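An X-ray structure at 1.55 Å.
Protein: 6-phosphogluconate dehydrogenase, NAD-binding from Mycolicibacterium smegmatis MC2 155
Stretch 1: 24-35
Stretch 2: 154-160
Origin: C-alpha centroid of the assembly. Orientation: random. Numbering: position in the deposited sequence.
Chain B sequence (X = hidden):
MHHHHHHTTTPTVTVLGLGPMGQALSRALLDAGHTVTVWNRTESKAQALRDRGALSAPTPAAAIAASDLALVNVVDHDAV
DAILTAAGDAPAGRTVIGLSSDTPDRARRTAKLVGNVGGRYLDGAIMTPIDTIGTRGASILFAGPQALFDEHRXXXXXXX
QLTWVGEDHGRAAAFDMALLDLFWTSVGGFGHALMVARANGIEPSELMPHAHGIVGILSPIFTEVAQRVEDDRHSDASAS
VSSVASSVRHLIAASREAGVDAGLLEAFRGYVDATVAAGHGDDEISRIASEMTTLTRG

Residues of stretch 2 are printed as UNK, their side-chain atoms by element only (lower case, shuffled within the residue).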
# COMPACT_ATOMS: atom_id res chain seq x y z
N ALA B 24 11.02 20.64 10.82
CA ALA B 24 10.21 21.02 9.65
C ALA B 24 9.09 21.98 10.03
O ALA B 24 8.85 22.97 9.36
CB ALA B 24 9.69 19.76 8.98
N LEU B 25 8.39 21.68 11.12
CA LEU B 25 7.32 22.58 11.61
C LEU B 25 7.93 23.97 11.87
O LEU B 25 7.35 24.95 11.47
CB LEU B 25 6.65 22.00 12.84
CG LEU B 25 5.84 20.72 12.67
CD1 LEU B 25 5.46 20.18 14.03
CD2 LEU B 25 4.60 20.94 11.85
N SER B 26 9.01 23.97 12.64
CA SER B 26 9.66 25.25 13.04
C SER B 26 10.12 26.03 11.83
O SER B 26 9.87 27.25 11.77
CB SER B 26 10.81 24.96 13.94
OG SER B 26 10.44 24.33 15.15
N ARG B 27 10.70 25.37 10.83
CA ARG B 27 11.12 26.08 9.60
C ARG B 27 9.93 26.65 8.90
O ARG B 27 9.96 27.77 8.39
CB ARG B 27 11.88 25.18 8.63
CG ARG B 27 13.26 24.80 9.12
CD ARG B 27 14.03 24.10 7.98
NE ARG B 27 13.39 22.92 7.38
CZ ARG B 27 13.52 21.66 7.86
NH1 ARG B 27 14.18 21.45 8.97
NH2 ARG B 27 12.84 20.70 7.29
N ALA B 28 8.83 25.92 8.79
CA ALA B 28 7.67 26.43 8.06
C ALA B 28 7.10 27.65 8.80
O ALA B 28 6.63 28.62 8.11
CB ALA B 28 6.61 25.35 7.90
N LEU B 29 7.01 27.63 10.13
CA LEU B 29 6.44 28.73 10.90
C LEU B 29 7.40 29.93 10.77
O LEU B 29 6.88 31.07 10.60
CB LEU B 29 6.27 28.32 12.35
CG LEU B 29 5.23 27.22 12.56
CD1 LEU B 29 5.45 26.60 13.93
CD2 LEU B 29 3.81 27.75 12.34
N LEU B 30 8.70 29.69 10.78
CA LEU B 30 9.64 30.83 10.60
C LEU B 30 9.52 31.39 9.20
O LEU B 30 9.56 32.67 9.03
CB LEU B 30 11.06 30.38 10.87
CG LEU B 30 11.45 30.15 12.31
CD1 LEU B 30 12.77 29.37 12.34
CD2 LEU B 30 11.61 31.46 13.05
N ASP B 31 9.40 30.53 8.21
CA ASP B 31 9.33 31.02 6.83
C ASP B 31 8.06 31.84 6.65
O ASP B 31 8.16 32.78 5.78
CB ASP B 31 9.30 29.84 5.89
CG ASP B 31 10.55 29.08 5.72
OD1 ASP B 31 11.64 29.53 6.16
OD2 ASP B 31 10.48 27.97 5.06
N ALA B 32 6.99 31.65 7.41
CA ALA B 32 5.68 32.35 7.36
C ALA B 32 5.78 33.71 8.06
O ALA B 32 4.74 34.43 8.12
CB ALA B 32 4.56 31.54 7.94
N GLY B 33 6.88 33.95 8.75
CA GLY B 33 7.03 35.23 9.53
C GLY B 33 6.56 35.21 10.95
O GLY B 33 6.37 36.27 11.63
N HIS B 34 6.26 34.05 11.51
CA HIS B 34 5.83 33.99 12.89
C HIS B 34 7.01 34.17 13.83
O HIS B 34 8.16 33.93 13.45
CB HIS B 34 5.10 32.64 13.18
CG HIS B 34 3.94 32.41 12.26
ND1 HIS B 34 3.15 33.39 11.72
CD2 HIS B 34 3.48 31.25 11.74
CE1 HIS B 34 2.19 32.81 10.98
NE2 HIS B 34 2.41 31.54 10.96
N THR B 35 6.69 34.50 15.06
CA THR B 35 7.64 34.59 16.15
C THR B 35 7.68 33.22 16.81
O THR B 35 6.72 32.90 17.55
CB THR B 35 7.33 35.70 17.15
OG1 THR B 35 7.33 36.91 16.39
CG2 THR B 35 8.31 35.74 18.28
N UNK B 154 -5.48 30.26 11.30
CA UNK B 154 -4.69 31.19 10.48
C UNK B 154 -3.19 30.96 10.63
O UNK B 154 -2.46 30.97 9.63
N UNK B 155 -2.70 30.70 11.82
CA UNK B 155 -1.30 30.25 12.05
C UNK B 155 -1.15 28.86 11.46
O UNK B 155 -0.17 28.56 10.75
c UNK B 155 0.27 29.53 13.88
c UNK B 155 -0.83 31.80 13.89
c UNK B 155 -0.95 30.33 13.53
N UNK B 156 -2.06 27.95 11.77
CA UNK B 156 -1.84 26.52 11.42
C UNK B 156 -1.83 26.40 9.88
O UNK B 156 -1.25 25.44 9.37
c UNK B 156 -1.68 24.80 14.07
c UNK B 156 -2.96 25.70 12.06
c UNK B 156 -2.89 25.55 13.60
c UNK B 156 -4.14 24.97 14.16
N UNK B 157 -2.62 27.19 9.16
CA UNK B 157 -2.73 27.03 7.69
C UNK B 157 -1.39 27.19 6.99
O UNK B 157 -1.28 26.66 5.90
c UNK B 157 -3.61 28.14 7.11
o UNK B 157 -5.47 26.65 7.04
o UNK B 157 -5.88 28.84 7.17
c UNK B 157 -5.10 27.86 7.09
N UNK B 158 -0.37 27.78 7.66
CA UNK B 158 0.96 27.89 7.06
C UNK B 158 1.62 26.50 7.02
O UNK B 158 2.57 26.34 6.27
c UNK B 158 1.18 30.22 8.04
c UNK B 158 1.85 28.89 7.81
o UNK B 158 2.18 28.44 9.10
N UNK B 159 1.11 25.50 7.75
CA UNK B 159 1.82 24.20 7.78
C UNK B 159 1.34 23.27 6.67
O UNK B 159 2.08 22.34 6.27
c UNK B 159 1.46 23.60 11.59
c UNK B 159 1.52 23.55 9.13
c UNK B 159 3.52 24.46 10.26
c UNK B 159 1.98 24.29 10.37
N UNK B 160 0.12 23.47 6.18
CA UNK B 160 -0.46 22.48 5.27
C UNK B 160 -1.97 22.60 5.17
O UNK B 160 -2.55 23.55 5.69

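Position 154 has no side-chain atoms, only N, CA, C and O, so it is Gly 154. The geometry does not force this choice: an ideal CB would find room and would meet nothing of stretch 1 within 5.5 Å.

Position 155 carries three carbons, one bonded to CA and bearing the other two. Branching at CB with carbon alone defines valine, and one of its methyls lies 4.3 Å from CD2 of Leu 29. Val 155 adopts chi1 t; the methyl in question is CG1, which is also 4.1 Å from NE2 of His 34.

Position 156 has four carbons, forked at the second, the pattern of leucine. Its CA-to-CB bond points away from stretch 1, and its side chain makes no contact with that stretch. Leu 156, with chi1 m and chi2 t, is buried without taking part in this contact.

Position 157 shows two carbons, the second bearing two oxygens: a carboxylate one methylene from the backbone. It is Asp 157, which is out of reach of stretch 1.

At position 158 a single carbon on CA carries one oxygen and one carbon. The terminal carbon lies 3.6 Å from CB of Ala 32 and 3.4 Å from NE2 of His 34, and the oxygen lies 3.7 Å from CD2 of Leu 29. The branching is the signature of threonine. With chi1 at 68° (p), Thr 158 directs CG2 to these two neighbours, while its OG1 donates a hydrogen bond of 2.9 Å to O of Val 155, a local link that turns the hydroxyl back onto its own backbone.

Position 159 again has four carbons forked at the second. One terminal carbon lies 4.0 Å from CD2 of Leu 25, 4.0 Å from CB of Ala 28 and 3.9 Å from CD2 of Leu 29. The residue is Leu 159, and that carbon is CD2. Its CA-to-CB bond runs sideways, but with chi1 m and chi2 t its end comes nearer.

Position 160 has no side chain. Its phi/psi of 161/-176 would jam a CB against the carbonyl O of the preceding residue, so the backbone itself calls for Gly 160.

The contact buries 340 Å², summed over both sides, and no hydrogen bond crosses it. Leu 159 has the largest covered area of its stretch, its CD2 methyl meeting three residues of the stretch 1 helix. The small side chain of Ala 28 accompanies a separation of 6.3 Å between its CA and CA of Leu 159. Beyond the helix, Gly 33 adopts positive phi in a Schellman motif, and His 34 follows with its CB directed toward stretch 2, its ring meeting Thr 158 obliquely. The contact is therefore one of packing.

Stretch 2 154-160: GVLDTLG
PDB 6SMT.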